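Local coordinates for protein hexokinase (Schistosoma mansoni, PDB 1BDG) that catalyses the transfer of phosphate from ATP to glucose and other hexoses, the first step of glycolysis, at residues E28-M33 and I385-N390; Q280-M285 and A375-A380. One frame throughout, in Å; residues are numbered along the deposited sequence.

Interaction 1 of 2, residues E28-M33 and I385-N390; sequences EICDRM and ILRRIN. Unlike the reference sequence in segment 28-33: M33 (reference Thr). With SO4 (sulfate ion), chain E.
C30 and R387 meet between two helices, and the arginine supplies most of the reach. Its chain leaves CA toward the helix of 28-33. CG stands anti to the carbonyl carbon (chi1 -71°), and the chain then runs extended to NE. CB and CG lie farther from the sulfur than CD, and R387 CD is still 4.7 Å from C30 SG, so the aliphatic part only bridges the gap. NE comes closer, at 4.4 Å from C30 SG. CZ follows at 3.6 Å from the same sulfur. NH1 is modelled nearer still, but that approach is too short to be trusted. NH2 is 4.1 Å from C30 SG and makes a weak hydrogen bond to L420 O. The guanidinium lies obliquely to the thiol. C30 points its SG out to meet it, anti to the backbone N (chi1 163°).

Charge adds a looser element. D31 OD1 and R387 NH1 carry opposite charges 4.3 Å apart. That is beyond a salt bridge, and the position of NH1 is uncertain.

One residue on, R388 presents its guanidinium edge to a sulfate, probably from the crystallisation liquor. The NH1 to sulfate O2 bond is weak, with an N-H...O angle of 119°, and the exact position of the sulfate is doubtful. NH1 also forms a salt bridge with E228, and K232 holds the sulfate too.

The contact joins helix 23-41 to the C-terminal end of helix 357-389. On its inner side I385 packs on M37 and on strands 222-229 and 212-218 of the sheet.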
loop_
_atom_site.group_PDB
_atom_site.type_symbol
_atom_site.label_atom_id
_atom_site.label_comp_id
_atom_site.label_asym_id
_atom_site.label_seq_id
_atom_site.Cartn_x
_atom_site.Cartn_y
_atom_site.Cartn_z
ATOM N N GLU A 28 8.098 -19.430 -6.520
ATOM C CA GLU A 28 8.951 -18.745 -7.475
ATOM C C GLU A 28 8.896 -17.222 -7.392
ATOM O O GLU A 28 9.942 -16.578 -7.374
ATOM C CB GLU A 28 8.581 -19.153 -8.879
ATOM C CG GLU A 28 9.513 -18.603 -9.913
ATOM C CD GLU A 28 10.294 -19.705 -10.541
ATOM O OE1 GLU A 28 9.646 -20.755 -10.824
ATOM O OE2 GLU A 28 11.538 -19.536 -10.717
ATOM N N ILE A 29 7.702 -16.630 -7.420
ATOM C CA ILE A 29 7.607 -15.165 -7.317
ATOM C C ILE A 29 8.466 -14.783 -6.106
ATOM O O ILE A 29 9.432 -14.030 -6.225
ATOM C CB ILE A 29 6.147 -14.673 -7.115
ATOM C CG1 ILE A 29 5.370 -14.761 -8.426
ATOM C CG2 ILE A 29 6.116 -13.258 -6.572
ATOM C CD1 ILE A 29 4.639 -16.066 -8.622
ATOM N N CYS A 30 8.170 -15.413 -4.972
ATOM C CA CYS A 30 8.914 -15.201 -3.738
ATOM C C CYS A 30 10.413 -15.372 -3.950
ATOM O O CYS A 30 11.194 -14.512 -3.553
ATOM C CB CYS A 30 8.425 -16.178 -2.675
ATOM S SG CYS A 30 9.509 -16.374 -1.286
ATOM N N ASP A 31 10.799 -16.445 -4.631
ATOM C CA ASP A 31 12.201 -16.753 -4.921
ATOM C C ASP A 31 12.882 -15.657 -5.718
ATOM O O ASP A 31 14.000 -15.268 -5.408
ATOM C CB ASP A 31 12.291 -18.047 -5.711
ATOM C CG ASP A 31 13.362 -18.956 -5.202
ATOM O OD1 ASP A 31 13.306 -19.285 -4.000
ATOM O OD2 ASP A 31 14.243 -19.346 -5.996
ATOM N N ARG A 32 12.223 -15.210 -6.784
ATOM C CA ARG A 32 12.717 -14.128 -7.638
ATOM C C ARG A 32 12.740 -12.818 -6.832
ATOM O O ARG A 32 13.700 -12.052 -6.900
ATOM C CB ARG A 32 11.801 -13.965 -8.873
ATOM C CG ARG A 32 12.054 -14.965 -9.982
ATOM C CD ARG A 32 10.931 -15.018 -10.996
ATOM N NE ARG A 32 11.191 -16.030 -12.019
ATOM C CZ ARG A 32 11.616 -15.767 -13.260
ATOM N NH1 ARG A 32 11.814 -14.511 -13.657
ATOM N NH2 ARG A 32 11.941 -16.769 -14.083
ATOM N N MET A 33 11.686 -12.587 -6.051
ATOM C CA MET A 33 11.583 -11.390 -5.232
ATOM C C MET A 33 12.807 -11.296 -4.315
ATOM O O MET A 33 13.553 -10.317 -4.376
ATOM C CB MET A 33 10.285 -11.415 -4.419
ATOM C CG MET A 33 10.070 -10.186 -3.542
ATOM S SD MET A 33 8.470 -10.183 -2.660
ATOM C CE MET A 33 7.395 -9.793 -4.045
ATOM N N ILE A 385 9.974 -11.977 3.145
ATOM C CA ILE A 385 10.524 -11.109 4.184
ATOM C C ILE A 385 10.995 -11.980 5.341
ATOM O O ILE A 385 12.113 -11.838 5.830
ATOM C CB ILE A 385 9.464 -10.098 4.672
ATOM C CG1 ILE A 385 9.270 -8.989 3.635
ATOM C CG2 ILE A 385 9.848 -9.522 5.999
ATOM C CD1 ILE A 385 10.529 -8.228 3.300
ATOM N N LEU A 386 10.143 -12.908 5.751
ATOM C CA LEU A 386 10.458 -13.835 6.836
ATOM C C LEU A 386 11.707 -14.655 6.497
ATOM O O LEU A 386 12.425 -15.101 7.393
ATOM C CB LEU A 386 9.275 -14.781 7.096
ATOM C CG LEU A 386 7.966 -14.139 7.531
ATOM C CD1 LEU A 386 7.037 -15.217 8.013
ATOM C CD2 LEU A 386 8.208 -13.139 8.630
ATOM N N ARG A 387 11.929 -14.886 5.208
ATOM C CA ARG A 387 13.096 -15.631 4.757
ATOM C C ARG A 387 14.351 -14.770 4.787
ATOM O O ARG A 387 15.460 -15.281 4.742
ATOM C CB ARG A 387 12.881 -16.174 3.351
ATOM C CG ARG A 387 11.882 -17.297 3.302
ATOM C CD ARG A 387 12.126 -18.217 2.128
ATOM N NE ARG A 387 10.952 -19.044 1.861
ATOM C CZ ARG A 387 10.424 -19.228 0.653
ATOM N NH1 ARG A 387 10.962 -18.654 -0.422
ATOM N NH2 ARG A 387 9.359 -20.004 0.520
ATOM N N ARG A 388 14.152 -13.461 4.859
ATOM C CA ARG A 388 15.239 -12.502 4.910
ATOM C C ARG A 388 15.496 -12.162 6.367
ATOM O O ARG A 388 16.566 -12.456 6.890
ATOM C CB ARG A 388 14.870 -11.260 4.099
ATOM C CG ARG A 388 15.830 -10.117 4.219
ATOM C CD ARG A 388 15.841 -9.298 2.938
ATOM N NE ARG A 388 16.788 -9.824 1.947
ATOM C CZ ARG A 388 18.120 -9.820 2.069
ATOM N NH1 ARG A 388 18.714 -9.324 3.139
ATOM N NH2 ARG A 388 18.863 -10.307 1.100
ATOM N N ILE A 389 14.516 -11.565 7.035
ATOM C CA ILE A 389 14.657 -11.239 8.453
ATOM C C ILE A 389 15.278 -12.439 9.195
ATOM O O ILE A 389 16.230 -12.282 9.959
ATOM C CB ILE A 389 13.283 -10.843 9.061
ATOM C CG1 ILE A 389 12.944 -9.405 8.678
ATOM C CG2 ILE A 389 13.268 -11.012 10.551
ATOM C CD1 ILE A 389 12.065 -8.703 9.663
ATOM N N ASN A 390 14.763 -13.635 8.919
ATOM C CA ASN A 390 15.266 -14.876 9.501
ATOM C C ASN A 390 15.023 -15.086 11.017
ATOM O O ASN A 390 15.278 -16.182 11.539
ATOM C CB ASN A 390 16.759 -15.068 9.140
HETATM S S SO4 E . 21.464 -11.333 1.644
HETATM O O1 SO4 E . 20.688 -12.196 0.790
HETATM O O2 SO4 E . 20.688 -10.992 2.801
HETATM O O3 SO4 E . 22.661 -12.028 2.049
HETATM O O4 SO4 E . 21.812 -10.127 0.940
#

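Interaction 2 of 2, residues Q280-M285 and A375-A380; sequences QLYEKM and AYLAGA. With GLC (alpha-D-glucopyranose), chain B.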
loop_
_atom_site.group_PDB
_atom_site.type_symbol
_atom_site.label_atom_id
_atom_site.label_comp_id
_atom_site.label_asym_id
_atom_site.label_seq_id
_atom_site.Cartn_x
_atom_site.Cartn_y
_atom_site.Cartn_z
ATOM N N GLN A 280 5.287 0.023 -11.057
ATOM C CA GLN A 280 4.623 -0.644 -9.930
ATOM C C GLN A 280 3.848 -1.866 -10.372
ATOM O O GLN A 280 2.745 -2.118 -9.890
ATOM C CB GLN A 280 3.699 0.317 -9.175
ATOM C CG GLN A 280 4.336 1.646 -8.767
ATOM C CD GLN A 280 5.289 1.553 -7.590
ATOM O OE1 GLN A 280 6.444 1.945 -7.687
ATOM N NE2 GLN A 280 4.792 1.091 -6.458
ATOM N N LEU A 281 4.474 -2.671 -11.223
ATOM C CA LEU A 281 3.852 -3.879 -11.764
ATOM C C LEU A 281 3.355 -4.918 -10.744
ATOM O O LEU A 281 2.316 -5.549 -10.933
ATOM C CB LEU A 281 4.772 -4.513 -12.815
ATOM C CG LEU A 281 5.096 -3.506 -13.926
ATOM C CD1 LEU A 281 5.715 -4.192 -15.117
ATOM C CD2 LEU A 281 3.833 -2.775 -14.354
ATOM N N TYR A 282 4.081 -5.100 -9.660
ATOM C CA TYR A 282 3.649 -6.051 -8.656
ATOM C C TYR A 282 2.478 -5.456 -7.881
ATOM O O TYR A 282 1.495 -6.157 -7.605
ATOM C CB TYR A 282 4.803 -6.411 -7.717
ATOM C CG TYR A 282 4.403 -7.235 -6.516
ATOM C CD1 TYR A 282 4.067 -8.577 -6.643
ATOM C CD2 TYR A 282 4.389 -6.678 -5.249
ATOM C CE1 TYR A 282 3.728 -9.344 -5.533
ATOM C CE2 TYR A 282 4.058 -7.439 -4.132
ATOM C CZ TYR A 282 3.730 -8.769 -4.285
ATOM O OH TYR A 282 3.420 -9.512 -3.179
ATOM N N GLU A 283 2.544 -4.156 -7.592
ATOM C CA GLU A 283 1.481 -3.501 -6.842
ATOM C C GLU A 283 0.134 -3.573 -7.537
ATOM O O GLU A 283 -0.897 -3.744 -6.900
ATOM C CB GLU A 283 1.824 -2.042 -6.575
ATOM C CG GLU A 283 0.647 -1.240 -6.051
ATOM C CD GLU A 283 1.028 0.135 -5.639
ATOM O OE1 GLU A 283 1.132 1.007 -6.518
ATOM O OE2 GLU A 283 1.235 0.343 -4.432
ATOM N N LYS A 284 0.153 -3.413 -8.849
ATOM C CA LYS A 284 -1.056 -3.445 -9.647
ATOM C C LYS A 284 -1.756 -4.803 -9.639
ATOM O O LYS A 284 -2.913 -4.912 -10.069
ATOM C CB LYS A 284 -0.725 -2.988 -11.065
ATOM C CG LYS A 284 -0.409 -1.515 -11.126
ATOM C CD LYS A 284 0.301 -1.123 -12.386
ATOM C CE LYS A 284 -0.076 0.286 -12.805
ATOM N NZ LYS A 284 1.043 1.239 -12.805
ATOM N N MET A 285 -1.053 -5.836 -9.167
ATOM C CA MET A 285 -1.611 -7.186 -9.087
ATOM C C MET A 285 -2.184 -7.419 -7.702
ATOM O O MET A 285 -3.044 -8.267 -7.531
ATOM C CB MET A 285 -0.535 -8.256 -9.336
ATOM C CG MET A 285 0.113 -8.279 -10.732
ATOM S SD MET A 285 1.606 -9.314 -10.828
ATOM C CE MET A 285 0.977 -10.863 -11.353
ATOM N N ALA A 375 -4.323 -11.638 -2.570
ATOM C CA ALA A 375 -3.929 -12.039 -1.214
ATOM C C ALA A 375 -2.703 -12.941 -1.259
ATOM O O ALA A 375 -1.686 -12.645 -0.642
ATOM C CB ALA A 375 -5.090 -12.743 -0.499
ATOM N N TYR A 376 -2.777 -14.006 -2.040
ATOM C CA TYR A 376 -1.663 -14.926 -2.171
ATOM C C TYR A 376 -0.373 -14.219 -2.565
ATOM O O TYR A 376 0.695 -14.577 -2.088
ATOM C CB TYR A 376 -1.997 -16.006 -3.190
ATOM C CG TYR A 376 -3.004 -17.011 -2.710
ATOM C CD1 TYR A 376 -3.306 -17.129 -1.356
ATOM C CD2 TYR A 376 -3.643 -17.860 -3.598
ATOM C CE1 TYR A 376 -4.210 -18.067 -0.903
ATOM C CE2 TYR A 376 -4.557 -18.803 -3.153
ATOM C CZ TYR A 376 -4.832 -18.896 -1.802
ATOM O OH TYR A 376 -5.742 -19.809 -1.350
ATOM N N LEU A 377 -0.459 -13.212 -3.428
ATOM C CA LEU A 377 0.748 -12.502 -3.823
ATOM C C LEU A 377 1.399 -11.790 -2.626
ATOM O O LEU A 377 2.606 -11.936 -2.404
ATOM C CB LEU A 377 0.478 -11.546 -4.990
ATOM C CG LEU A 377 0.369 -12.157 -6.396
ATOM C CD1 LEU A 377 0.032 -11.106 -7.429
ATOM C CD2 LEU A 377 1.663 -12.838 -6.764
ATOM N N ALA A 378 0.601 -11.093 -1.816
ATOM C CA ALA A 378 1.118 -10.385 -0.635
ATOM C C ALA A 378 1.685 -11.425 0.324
ATOM O O ALA A 378 2.737 -11.206 0.955
ATOM C CB ALA A 378 0.011 -9.605 0.038
ATOM N N GLY A 379 0.998 -12.568 0.376
ATOM C CA GLY A 379 1.398 -13.681 1.216
ATOM C C GLY A 379 2.760 -14.215 0.826
ATOM O O GLY A 379 3.574 -14.546 1.686
ATOM N N ALA A 380 3.035 -14.289 -0.469
ATOM C CA ALA A 380 4.326 -14.777 -0.913
ATOM C C ALA A 380 5.338 -13.771 -0.416
ATOM O O ALA A 380 6.327 -14.136 0.203
ATOM C CB ALA A 380 4.374 -14.880 -2.419
HETATM C C1 GLC B . 2.740 2.812 -2.833
HETATM C C2 GLC B . 3.905 3.738 -2.483
HETATM C C3 GLC B . 4.641 3.199 -1.277
HETATM C C4 GLC B . 3.668 3.016 -0.126
HETATM C C5 GLC B . 2.547 2.096 -0.558
HETATM C C6 GLC B . 1.500 1.918 0.525
HETATM O O1 GLC B . 3.254 1.546 -3.079
HETATM O O2 GLC B . 4.816 3.831 -3.576
HETATM O O3 GLC B . 5.670 4.096 -0.888
HETATM O O4 GLC B . 4.339 2.478 0.988
HETATM O O5 GLC B . 1.886 2.661 -1.692
HETATM O O6 GLC B . 0.541 2.954 0.489
#
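Y282 bonds to the backbone of a helix, and it does so from an odd direction. Its OH donates to L377 O at 2.7 Å, but the hydroxyl stands above the carbonyl plane, 71° out of it. With a C=O...OH angle of 98° as well, the hydroxyl is not on a carbonyl lone pair. L377 O also takes a weak bond from A380 N within its own helix. L377 O lies at the edge of the tyrosine ring, in its plane.

The ring arrives there because CG of Y282 is anti to the backbone N (chi1 171°). The side chains of Y282 and L377 run antiparallel alongside each other, with Y282 CE1 4.0 Å from L377 CB. W250 packs edge-to-face with the same ring, which probably helps to fix its place. L377 also serves M285. Its CD1 touches M285 CB at 3.5 Å, and M285 CE curls back to 4.0 Å from that same CD1. All the residues that touch are buried.

The neighbouring side chain in 280-285 faces the sugar. E283 reaches out with a straight chain and accepts a hydrogen bond from glucose O1 at OE2, 2.7 Å away. T222 N donates to that same OE2, so two donors hold the carboxylate oxygen. Q280 NE2 is farther from glucose O1, at 3.7 Å, while its OE1 is bonded to R159.

The contact backs the hexose-binding site of a hexokinase, a member of the actin-like ATPase superfamily. A long helix of the large subdomain packs behind the segment that carries a glucose-binding glutamate.

The two contacts share helix 357-389. On it, segments 375-380 and 385-390 start ten residues apart, just under three helical turns. Along the chain the order is 28-33, 280-285, 375-380, 385-390, so both segments of interaction 2 fall between those of interaction 1. Their centres are 13 Å apart, and they touch directly: M33 CE packs 3.8 Å from Y282 CZ, and C30 CB lies 4.1 Å from A380 O. Interaction 2 is buried and reaches the glucose pocket. Interaction 1 is partly exposed and lies away from the annotated sites. Together they tie an N-terminal helix and a sugar-binding segment to the same long helix.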